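Local coordinates for protein phospholipase C-beta (PLC-beta) (Sepia officinalis, PDB 3QR0) that is a multidomain phospholipase C of the beta class, with PH, EF-hand, TIM-barrel and C2 domains, and binds a calcium ion in its barrel, at residues Y333-H338 against L598-F603; N339-G344 against E354-V359; G349-E354 against M387-L392; L367-W372 against D395-I400. All blocks are in the same frame, centred on the assembly; numbering follows the deposited sequence.

Interaction 1: Y333-H338 against L598-F603; sequences YINSSH and LNFQCF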
# COMPACT_ATOMS: atom_id res chain seq x y z
N TYR A 333 -10.65 7.73 -8.32
CA TYR A 333 -10.85 6.84 -7.20
C TYR A 333 -10.02 7.42 -6.06
O TYR A 333 -8.85 7.75 -6.26
CB TYR A 333 -10.38 5.42 -7.52
CG TYR A 333 -11.14 4.75 -8.64
CD1 TYR A 333 -12.53 4.67 -8.61
CD2 TYR A 333 -10.46 4.17 -9.71
CE1 TYR A 333 -13.23 4.03 -9.64
CE2 TYR A 333 -11.15 3.54 -10.74
CZ TYR A 333 -12.53 3.47 -10.70
OH TYR A 333 -13.22 2.85 -11.72
N ILE A 334 -10.63 7.58 -4.89
CA ILE A 334 -10.02 8.27 -3.76
C ILE A 334 -9.98 7.32 -2.56
O ILE A 334 -11.02 6.80 -2.13
CB ILE A 334 -10.82 9.54 -3.40
CG1 ILE A 334 -10.99 10.45 -4.63
CG2 ILE A 334 -10.14 10.31 -2.26
CD1 ILE A 334 -11.78 11.73 -4.36
N ASN A 335 -8.78 7.07 -2.05
CA ASN A 335 -8.55 6.10 -0.98
C ASN A 335 -9.32 6.51 0.29
O ASN A 335 -9.12 7.61 0.82
CB ASN A 335 -7.03 6.01 -0.73
CG ASN A 335 -6.63 4.85 0.16
OD1 ASN A 335 -7.45 4.07 0.62
ND2 ASN A 335 -5.33 4.75 0.39
N SER A 336 -10.20 5.61 0.76
CA SER A 336 -11.21 5.95 1.77
C SER A 336 -11.36 4.94 2.91
O SER A 336 -11.39 3.72 2.70
CB SER A 336 -12.57 6.11 1.09
OG SER A 336 -12.53 7.14 0.12
N SER A 337 -11.50 5.48 4.13
CA SER A 337 -11.61 4.70 5.35
C SER A 337 -13.00 4.84 5.99
O SER A 337 -13.55 5.94 6.05
CB SER A 337 -10.55 5.17 6.35
OG SER A 337 -10.86 4.78 7.67
N HIS A 338 -13.56 3.73 6.47
CA HIS A 338 -14.84 3.71 7.20
C HIS A 338 -14.63 3.61 8.73
O HIS A 338 -13.72 2.90 9.18
CB HIS A 338 -15.68 2.50 6.75
CG HIS A 338 -16.91 2.28 7.58
ND1 HIS A 338 -17.07 1.19 8.41
CD2 HIS A 338 -18.04 3.02 7.72
CE1 HIS A 338 -18.24 1.26 9.01
NE2 HIS A 338 -18.85 2.36 8.61
N LEU A 598 -13.44 1.58 3.44
CA LEU A 598 -13.09 0.27 3.97
C LEU A 598 -12.65 0.38 5.42
O LEU A 598 -12.17 1.42 5.87
CB LEU A 598 -11.98 -0.36 3.13
CG LEU A 598 -12.29 -0.51 1.64
CD1 LEU A 598 -11.03 -0.85 0.86
CD2 LEU A 598 -13.36 -1.57 1.43
N ASN A 599 -12.82 -0.71 6.16
CA ASN A 599 -12.30 -0.81 7.51
C ASN A 599 -10.81 -1.12 7.46
O ASN A 599 -10.42 -2.25 7.20
CB ASN A 599 -13.06 -1.88 8.29
CG ASN A 599 -14.52 -1.52 8.49
OD1 ASN A 599 -14.83 -0.42 8.94
ND2 ASN A 599 -15.41 -2.44 8.17
N PHE A 600 -9.99 -0.11 7.74
CA PHE A 600 -8.53 -0.22 7.62
C PHE A 600 -7.90 -1.17 8.64
O PHE A 600 -6.77 -1.62 8.43
CB PHE A 600 -7.86 1.16 7.69
CG PHE A 600 -7.69 1.82 6.35
CD1 PHE A 600 -8.79 2.01 5.52
CD2 PHE A 600 -6.45 2.23 5.91
CE1 PHE A 600 -8.64 2.60 4.28
CE2 PHE A 600 -6.29 2.83 4.67
CZ PHE A 600 -7.38 3.01 3.85
N GLN A 601 -8.62 -1.47 9.72
CA GLN A 601 -8.11 -2.36 10.76
C GLN A 601 -8.28 -3.84 10.42
O GLN A 601 -7.74 -4.69 11.11
CB GLN A 601 -8.80 -2.07 12.10
CG GLN A 601 -10.26 -2.50 12.20
CD GLN A 601 -11.24 -1.43 11.74
OE1 GLN A 601 -10.99 -0.68 10.79
NE2 GLN A 601 -12.38 -1.36 12.42
N CYS A 602 -9.06 -4.14 9.38
CA CYS A 602 -9.30 -5.52 8.99
C CYS A 602 -8.50 -5.84 7.73
O CYS A 602 -8.86 -5.40 6.65
CB CYS A 602 -10.78 -5.76 8.74
SG CYS A 602 -11.21 -7.47 8.30
N PHE A 603 -7.43 -6.61 7.89
CA PHE A 603 -6.52 -6.93 6.80
C PHE A 603 -6.99 -8.12 5.97
O PHE A 603 -6.24 -9.08 5.75
CB PHE A 603 -5.11 -7.15 7.34
CG PHE A 603 -4.48 -5.89 7.88
CD1 PHE A 603 -4.11 -4.87 7.01
CD2 PHE A 603 -4.29 -5.71 9.24
CE1 PHE A 603 -3.54 -3.70 7.49
CE2 PHE A 603 -3.73 -4.54 9.73
CZ PHE A 603 -3.35 -3.53 8.86
O HOH W 1 -11.08 2.35 8.79
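His-338 and Asn-599 run side by side and point the same way, the imidazole turned 58° against the carboxamide. CG of His-338 stands anti to its backbone N (chi1 171°), which brings ND1 to within 2.8 Å of Asn-599 OD1. The bond is well formed: Asn-599 OD1 lies close to the imidazole plane and receives the N-H on a lone pair in its own amide plane, so ND1 carries the proton and the rotation of the ring is fixed. Glu-368, a calcium ligand, touches the same ring. Both residues directly follow a single beta bridge between Ser-337 and Leu-598, where Leu-598 N reaches Ser-336 O at 3.1 Å and His-338 N gives Leu-598 O a nearly straight bond of 2.8 Å (172°). This bridge joins the X and Y halves of the TIM barrel, beyond strands 332-334 and 595-596. The ring of Phe-600 turns its edge to two oxygens: CE1 lies 3.4 Å from Ser-336 O and CZ 3.4 Å from Asn-335 OD1, which itself accepts from Asn-610 ND2. Ser-337 CB comes obliquely to CD1 of that ring, at 3.7 Å. Ser-337 OG, anti to its backbone N, is hydrogen-bonded to Thr-340 OG1 and to a water; the water donates to His-338 O and accepts from Phe-600 N.

Interaction 2: N339-G344 against E354-V359; sequences NTYLTG and EIYRQV. With CA (calcium ion), chain B.
Residues 339-342 form a type I turn, closed by Leu-342 N on Asn-339 O at 3.0 Å, and the turn lies against helix 354-361. The closest CA pair is Tyr-341 and Ile-355, 6.4 Å apart. Ile-355 points into the turn: its CG2 touches Thr-340 O at 3.2 Å, a close approach, while its CB meets Thr-343 CG2 at 3.8 Å as the two side chains slide past each other in opposite directions. Thr-340 CG2, anti to the backbone N, sits over one face of the Tyr-356 ring as a CH-pi contact, 4.1 Å from the centroid and 25° off the normal, and also reaches Val-359 CG2. This leaves Thr-340 OG1 turned to Ser-337 OG and Glu-368 N. The turn and the helix belong to the X half of the TIM barrel, and the turn carries one ligand of the calcium site: Asn-339 OD1 binds the ion at 2.3 Å, alongside Glu-368, Asp-370, Glu-417 and two waters. Asn-339 ND2 donates to one of those waters, which orients the amide, and Tyr-341 adds a second-shell hydroxyl through Asp-370. Tyr-341 and Tyr-356 lie alongside each other and point the same way. The Tyr-356 hydroxyl, hydrogen-bonded to Glu-368 O, comes to the edge of the Tyr-341 ring, with OH 3.4 Å from Tyr-341 CB.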
# COMPACT_ATOMS: atom_id res chain seq x y z
N ASN A 339 -15.51 4.27 9.50
CA ASN A 339 -15.43 4.34 10.99
C ASN A 339 -13.97 4.26 11.43
O ASN A 339 -13.54 3.33 12.12
CB ASN A 339 -16.27 3.24 11.68
CG ASN A 339 -17.78 3.57 11.73
OD1 ASN A 339 -18.21 4.67 11.37
ND2 ASN A 339 -18.57 2.61 12.20
N THR A 340 -13.22 5.26 10.99
CA THR A 340 -11.77 5.30 11.06
C THR A 340 -11.25 5.17 12.49
O THR A 340 -10.18 4.59 12.73
CB THR A 340 -11.26 6.62 10.45
OG1 THR A 340 -11.88 6.82 9.18
CG2 THR A 340 -9.73 6.62 10.30
N TYR A 341 -12.01 5.73 13.43
CA TYR A 341 -11.69 5.69 14.86
C TYR A 341 -11.58 4.29 15.47
O TYR A 341 -10.93 4.12 16.50
CB TYR A 341 -12.71 6.54 15.66
CG TYR A 341 -14.15 6.10 15.48
CD1 TYR A 341 -14.74 5.20 16.36
CD2 TYR A 341 -14.92 6.60 14.43
CE1 TYR A 341 -16.05 4.79 16.20
CE2 TYR A 341 -16.23 6.19 14.26
CZ TYR A 341 -16.79 5.29 15.15
OH TYR A 341 -18.09 4.87 14.99
N LEU A 342 -12.20 3.29 14.85
CA LEU A 342 -12.21 1.92 15.39
C LEU A 342 -10.96 1.13 15.00
O LEU A 342 -10.58 1.09 13.83
CB LEU A 342 -13.47 1.17 14.94
CG LEU A 342 -14.79 1.75 15.46
CD1 LEU A 342 -15.98 1.03 14.84
CD2 LEU A 342 -14.85 1.71 16.99
N THR A 343 -10.34 0.49 15.99
CA THR A 343 -9.14 -0.31 15.73
C THR A 343 -9.41 -1.81 15.73
O THR A 343 -8.50 -2.60 15.48
CB THR A 343 -8.03 0.00 16.73
OG1 THR A 343 -8.48 -0.30 18.06
CG2 THR A 343 -7.64 1.48 16.62
N GLY A 344 -10.66 -2.21 15.98
CA GLY A 344 -11.05 -3.62 15.93
C GLY A 344 -12.53 -3.84 15.62
O GLY A 344 -13.03 -3.38 14.59
N GLU A 354 -4.63 7.74 17.58
CA GLU A 354 -3.46 7.38 16.77
C GLU A 354 -3.81 6.71 15.43
O GLU A 354 -3.10 6.90 14.44
CB GLU A 354 -2.51 6.48 17.57
CG GLU A 354 -1.23 6.05 16.84
CD GLU A 354 -0.34 7.21 16.40
OE1 GLU A 354 -0.21 8.21 17.14
OE2 GLU A 354 0.26 7.10 15.30
N ILE A 355 -4.90 5.95 15.40
CA ILE A 355 -5.36 5.32 14.16
C ILE A 355 -5.58 6.35 13.04
O ILE A 355 -5.35 6.04 11.87
CB ILE A 355 -6.63 4.44 14.38
CG1 ILE A 355 -6.96 3.59 13.14
CG2 ILE A 355 -7.83 5.31 14.76
CD1 ILE A 355 -5.84 2.68 12.69
N TYR A 356 -6.00 7.56 13.38
CA TYR A 356 -6.16 8.62 12.37
C TYR A 356 -4.84 8.99 11.71
O TYR A 356 -4.77 9.16 10.50
CB TYR A 356 -6.84 9.87 12.95
CG TYR A 356 -8.33 9.70 13.10
CD1 TYR A 356 -9.20 10.02 12.06
CD2 TYR A 356 -8.87 9.19 14.28
CE1 TYR A 356 -10.57 9.85 12.20
CE2 TYR A 356 -10.24 9.02 14.42
CZ TYR A 356 -11.08 9.34 13.39
OH TYR A 356 -12.43 9.16 13.55
N ARG A 357 -3.78 9.09 12.52
CA ARG A 357 -2.46 9.36 11.98
C ARG A 357 -2.05 8.20 11.08
O ARG A 357 -1.61 8.40 9.96
CB ARG A 357 -1.43 9.56 13.10
CG ARG A 357 -1.74 10.71 14.04
CD ARG A 357 -0.59 11.01 14.99
NE ARG A 357 -0.97 12.02 15.97
CZ ARG A 357 -1.52 11.79 17.17
NH1 ARG A 357 -1.75 10.56 17.60
NH2 ARG A 357 -1.82 12.81 17.95
N GLN A 358 -2.23 6.96 11.55
CA GLN A 358 -1.80 5.79 10.79
C GLN A 358 -2.53 5.65 9.46
O GLN A 358 -1.90 5.32 8.45
CB GLN A 358 -1.93 4.50 11.60
CG GLN A 358 -0.99 4.41 12.79
CD GLN A 358 0.47 4.55 12.40
OE1 GLN A 358 0.92 3.96 11.42
NE2 GLN A 358 1.22 5.33 13.17
N VAL A 359 -3.83 5.91 9.45
CA VAL A 359 -4.61 5.81 8.21
C VAL A 359 -4.18 6.86 7.19
O VAL A 359 -4.03 6.56 6.00
CB VAL A 359 -6.14 5.87 8.51
CG1 VAL A 359 -6.94 6.05 7.23
CG2 VAL A 359 -6.57 4.61 9.24
CA CA B . -20.16 5.84 11.19
O HOH W 2 -21.48 4.01 12.18
O HOH W 3 -20.81 4.17 9.54

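Interaction 3: G349-E354 against M387-L392; sequences GKSSVE and MCTEVL
Thr-389 stands over the loop 349-354 with its CB 4.1 Å from Ser-351 N. From there OG1 takes the crowded position between backbone N and carbonyl carbon (chi1 61°), which directs it at the loop: it accepts from Ser-351 N at 2.8 Å (N-H...O 162°), rests 3.4 Å from Lys-350 CA and is hydrogen-bonded to a water. The same water donates to Ser-351 O and so joins the two segments a second time. Ser-351 returns the bond, its OG donating to Thr-389 O at 2.7 Å from well above the carbonyl plane, and Ser-351 CB lies 3.2 Å from the same oxygen. Thr-389 O also bonds Thr-382 OG1, so two hydroxyls grip it. The backbones run almost parallel, their end-to-end directions 6° apart, and both belong to the X half of the TIM barrel near its surface. Each leads into a helix: Ser-352 precedes the turn leading into helix 354-361, and its OG caps Ile-355 N, while Leu-392 holds the N-cap position before helix 393-403. At the far end of the contact Cys-388 CA makes a CA-H...O contact of 3.3 Å with Gly-349 O, while Cys-388 SG stays near the Gly-349 backbone. Towards the helices the polar pairs give way to carbon. Val-353 CG2 crosses Val-391 obliquely and meets its CB at 3.9 Å, while Val-391 CG1 lies against Ser-351 O. Ser-352 O is buried here without a polar partner.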
# COMPACT_ATOMS: atom_id res chain seq x y z
N GLY A 349 -14.93 -3.13 20.36
CA GLY A 349 -13.53 -2.75 20.17
C GLY A 349 -13.19 -1.40 20.78
O GLY A 349 -14.00 -0.80 21.47
N LYS A 350 -11.96 -0.95 20.55
CA LYS A 350 -11.51 0.34 21.05
C LYS A 350 -11.62 1.41 19.98
O LYS A 350 -11.50 1.12 18.78
CB LYS A 350 -10.05 0.26 21.50
CG LYS A 350 -9.83 -0.55 22.77
CD LYS A 350 -8.40 -0.39 23.28
CE LYS A 350 -8.20 -1.08 24.62
NZ LYS A 350 -6.75 -1.15 24.98
N SER A 351 -11.87 2.65 20.42
CA SER A 351 -11.68 3.83 19.59
C SER A 351 -10.27 4.38 19.85
O SER A 351 -9.71 4.16 20.92
CB SER A 351 -12.73 4.89 19.90
OG SER A 351 -14.01 4.46 19.51
N SER A 352 -9.72 5.09 18.87
CA SER A 352 -8.33 5.54 18.94
C SER A 352 -8.13 6.90 18.27
O SER A 352 -8.83 7.24 17.32
CB SER A 352 -7.43 4.50 18.26
OG SER A 352 -6.09 4.95 18.09
N VAL A 353 -7.17 7.67 18.78
CA VAL A 353 -6.71 8.88 18.09
C VAL A 353 -5.58 8.54 17.12
O VAL A 353 -5.58 8.99 15.97
CB VAL A 353 -6.22 9.95 19.07
CG1 VAL A 353 -5.75 11.19 18.31
CG2 VAL A 353 -7.32 10.31 20.07
N GLU A 354 -4.63 7.74 17.58
CA GLU A 354 -3.46 7.38 16.77
C GLU A 354 -3.81 6.71 15.43
O GLU A 354 -3.10 6.90 14.44
CB GLU A 354 -2.51 6.48 17.57
CG GLU A 354 -1.23 6.05 16.84
CD GLU A 354 -0.34 7.21 16.40
OE1 GLU A 354 -0.21 8.21 17.14
OE2 GLU A 354 0.26 7.10 15.30
N MET A 387 -20.58 -0.87 22.96
CA MET A 387 -19.64 -0.88 24.08
C MET A 387 -18.23 -0.41 23.68
O MET A 387 -17.28 -0.61 24.43
CB MET A 387 -19.58 -2.27 24.70
CG MET A 387 -20.91 -2.73 25.29
SD MET A 387 -21.52 -1.63 26.57
CE MET A 387 -20.36 -1.97 27.90
N CYS A 388 -18.10 0.22 22.51
CA CYS A 388 -16.82 0.78 22.10
C CYS A 388 -16.39 1.90 23.05
O CYS A 388 -17.23 2.60 23.62
CB CYS A 388 -16.88 1.31 20.67
SG CYS A 388 -17.02 0.02 19.40
N THR A 389 -15.08 2.06 23.23
CA THR A 389 -14.55 3.17 24.00
C THR A 389 -14.71 4.47 23.19
O THR A 389 -15.11 4.43 22.03
CB THR A 389 -13.07 2.95 24.38
OG1 THR A 389 -12.28 2.84 23.19
CG2 THR A 389 -12.90 1.67 25.22
N GLU A 390 -14.41 5.60 23.82
CA GLU A 390 -14.59 6.92 23.23
C GLU A 390 -13.26 7.66 23.23
O GLU A 390 -12.42 7.40 24.09
CB GLU A 390 -15.57 7.74 24.06
CG GLU A 390 -16.87 7.03 24.39
CD GLU A 390 -17.72 7.79 25.40
OE1 GLU A 390 -17.18 8.66 26.12
OE2 GLU A 390 -18.93 7.51 25.47
N VAL A 391 -13.10 8.59 22.29
CA VAL A 391 -11.96 9.51 22.29
C VAL A 391 -12.48 10.95 22.12
O VAL A 391 -13.60 11.15 21.67
CB VAL A 391 -10.92 9.17 21.18
CG1 VAL A 391 -10.30 7.79 21.42
CG2 VAL A 391 -11.55 9.24 19.80
N LEU A 392 -11.66 11.93 22.50
CA LEU A 392 -12.05 13.34 22.37
C LEU A 392 -11.98 13.75 20.91
O LEU A 392 -11.01 13.45 20.21
CB LEU A 392 -11.14 14.26 23.19
CG LEU A 392 -11.40 14.41 24.69
CD1 LEU A 392 -10.35 15.35 25.29
CD2 LEU A 392 -12.80 14.93 24.98
O HOH W 4 -9.88 3.53 24.06

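Interaction 4: L367-W372 against D395-I400; sequences LELDCW and DVVYAI. With CA (calcium ion), chain B.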
# COMPACT_ATOMS: atom_id res chain seq x y z
N LEU A 367 -11.78 10.14 5.53
CA LEU A 367 -11.88 9.58 6.87
C LEU A 367 -13.28 9.80 7.40
O LEU A 367 -14.02 10.67 6.90
CB LEU A 367 -10.90 10.27 7.81
CG LEU A 367 -9.49 10.55 7.31
CD1 LEU A 367 -8.74 11.41 8.32
CD2 LEU A 367 -8.74 9.26 7.03
N GLU A 368 -13.64 9.04 8.43
CA GLU A 368 -14.93 9.20 9.07
C GLU A 368 -14.79 9.53 10.55
O GLU A 368 -13.97 8.94 11.26
CB GLU A 368 -15.75 7.93 8.89
CG GLU A 368 -17.19 8.05 9.40
CD GLU A 368 -18.05 6.88 8.98
OE1 GLU A 368 -17.50 5.94 8.36
OE2 GLU A 368 -19.26 6.89 9.26
N LEU A 369 -15.60 10.48 11.00
CA LEU A 369 -15.66 10.90 12.39
C LEU A 369 -17.12 10.83 12.84
O LEU A 369 -17.95 11.60 12.34
CB LEU A 369 -15.11 12.32 12.56
CG LEU A 369 -13.63 12.62 12.29
CD1 LEU A 369 -13.24 12.49 10.81
CD2 LEU A 369 -13.27 14.03 12.78
N ASP A 370 -17.42 9.90 13.74
CA ASP A 370 -18.76 9.76 14.32
C ASP A 370 -18.80 10.58 15.60
O ASP A 370 -18.25 10.16 16.63
CB ASP A 370 -19.07 8.30 14.67
CG ASP A 370 -19.33 7.44 13.45
OD1 ASP A 370 -19.13 7.88 12.30
OD2 ASP A 370 -19.72 6.27 13.64
N CYS A 371 -19.47 11.73 15.55
CA CYS A 371 -19.44 12.70 16.64
C CYS A 371 -20.67 12.60 17.54
O CYS A 371 -21.80 12.62 17.05
CB CYS A 371 -19.30 14.12 16.09
SG CYS A 371 -17.92 14.29 14.93
N TRP A 372 -20.44 12.50 18.85
CA TRP A 372 -21.51 12.41 19.85
C TRP A 372 -21.25 13.39 21.00
O TRP A 372 -20.11 13.83 21.22
CB TRP A 372 -21.60 10.98 20.40
CG TRP A 372 -21.92 9.94 19.35
CD1 TRP A 372 -21.03 9.33 18.51
CD2 TRP A 372 -23.21 9.41 19.02
NE1 TRP A 372 -21.69 8.44 17.69
CE2 TRP A 372 -23.03 8.48 17.98
CE3 TRP A 372 -24.50 9.63 19.51
CZ2 TRP A 372 -24.09 7.78 17.40
CZ3 TRP A 372 -25.56 8.93 18.94
CH2 TRP A 372 -25.35 8.01 17.90
N ASP A 395 -8.83 15.92 20.22
CA ASP A 395 -7.62 15.13 20.02
C ASP A 395 -7.54 14.58 18.59
O ASP A 395 -6.47 14.61 17.97
CB ASP A 395 -7.52 13.97 21.02
CG ASP A 395 -7.24 14.43 22.44
OD1 ASP A 395 -6.87 15.61 22.64
OD2 ASP A 395 -7.39 13.61 23.37
N VAL A 396 -8.65 14.07 18.07
CA VAL A 396 -8.67 13.53 16.71
C VAL A 396 -8.31 14.59 15.65
O VAL A 396 -7.46 14.35 14.78
CB VAL A 396 -10.03 12.87 16.37
CG1 VAL A 396 -10.14 12.57 14.89
CG2 VAL A 396 -10.22 11.59 17.19
N VAL A 397 -8.93 15.77 15.72
CA VAL A 397 -8.66 16.79 14.68
C VAL A 397 -7.23 17.33 14.72
O VAL A 397 -6.66 17.64 13.67
CB VAL A 397 -9.70 17.94 14.66
CG1 VAL A 397 -11.06 17.43 14.15
CG2 VAL A 397 -9.84 18.60 16.02
N TYR A 398 -6.65 17.44 15.90
CA TYR A 398 -5.23 17.79 16.01
C TYR A 398 -4.33 16.67 15.46
O TYR A 398 -3.27 16.95 14.89
CB TYR A 398 -4.86 18.16 17.46
CG TYR A 398 -5.19 19.60 17.77
CD1 TYR A 398 -4.29 20.62 17.44
CD2 TYR A 398 -6.40 19.95 18.35
CE1 TYR A 398 -4.58 21.95 17.71
CE2 TYR A 398 -6.71 21.29 18.62
CZ TYR A 398 -5.79 22.28 18.30
OH TYR A 398 -6.08 23.59 18.56
N ALA A 399 -4.77 15.42 15.60
CA ALA A 399 -4.08 14.27 14.98
C ALA A 399 -4.16 14.34 13.46
O ALA A 399 -3.15 14.16 12.76
CB ALA A 399 -4.70 12.96 15.48
N ILE A 400 -5.36 14.60 12.95
CA ILE A 400 -5.56 14.76 11.51
C ILE A 400 -4.71 15.91 10.96
O ILE A 400 -4.05 15.77 9.93
CB ILE A 400 -7.06 14.99 11.17
CG1 ILE A 400 -7.87 13.72 11.45
CG2 ILE A 400 -7.22 15.39 9.70
CD1 ILE A 400 -9.38 13.91 11.44
CA CA B . -20.16 5.84 11.19
O HOH W 2 -21.48 4.01 12.18
O HOH W 3 -20.81 4.17 9.54
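Asp-370 OD2 is gripped twice, by the calcium ion at 2.5 Å and by a hydrogen bond with Tyr-341 OH. Its twin Asp-370 OD1 binds the same ion, so the carboxylate holds the metal with both oxygens. Glu-368, extended with CG anti to the backbone N, adds OE2 at 2.4 Å from the calcium, while its OE1 forms a salt bridge with Arg-570. Asn-339, Glu-417 and two waters complete the site. The positive ion and Arg-570 probably keep the acids ionised. Leu-367 and Leu-369, on the other face of strand 366-372, pack against helix 393-403, with helix 354-361 beside it. From this strand the chain passes through the short strands 380-381 and 391-392, then helix 393-403, and returns to the parallel neighbour 412-418, a beta-alpha-beta crossover of the TIM barrel. The axes of segments 367-372 and 395-400 run nearly antiparallel, at 164°, and approach to 11.2 Å. Leu-367 and Ile-400 meet tip to tip, CD1 of the leucine 4.0 Å from CG1 of the isoleucine. Leu-369 slides past Val-396 in the opposite direction, its CD2 4.0 Å from Val-396 CG1. The same Leu-369 CD2 meets Ile-400 CD1 tip to tip at 4.1 Å and also touches Val-397.

In the fold
Interaction 1 opens at strand 332-334 and closes only at 598-603, so its loop encloses the other three and joins the X and Y halves of the barrel. Next along the chain, interaction 2 closes a short loop as 354-359 folds back on 339-344. Interaction 3 starts inside that loop, at 349-354, shares Glu-354 with it and closes at 387-392, so the two cross. Interaction 4 begins after interaction 2 has closed, in series with it, but inside the loop of interaction 3, which it also crosses by ending at 395-400. Interactions 2 and 4 meet at the calcium ion, their centres about 9 Å apart, while interactions 3 and 4 touch along helix 393-403.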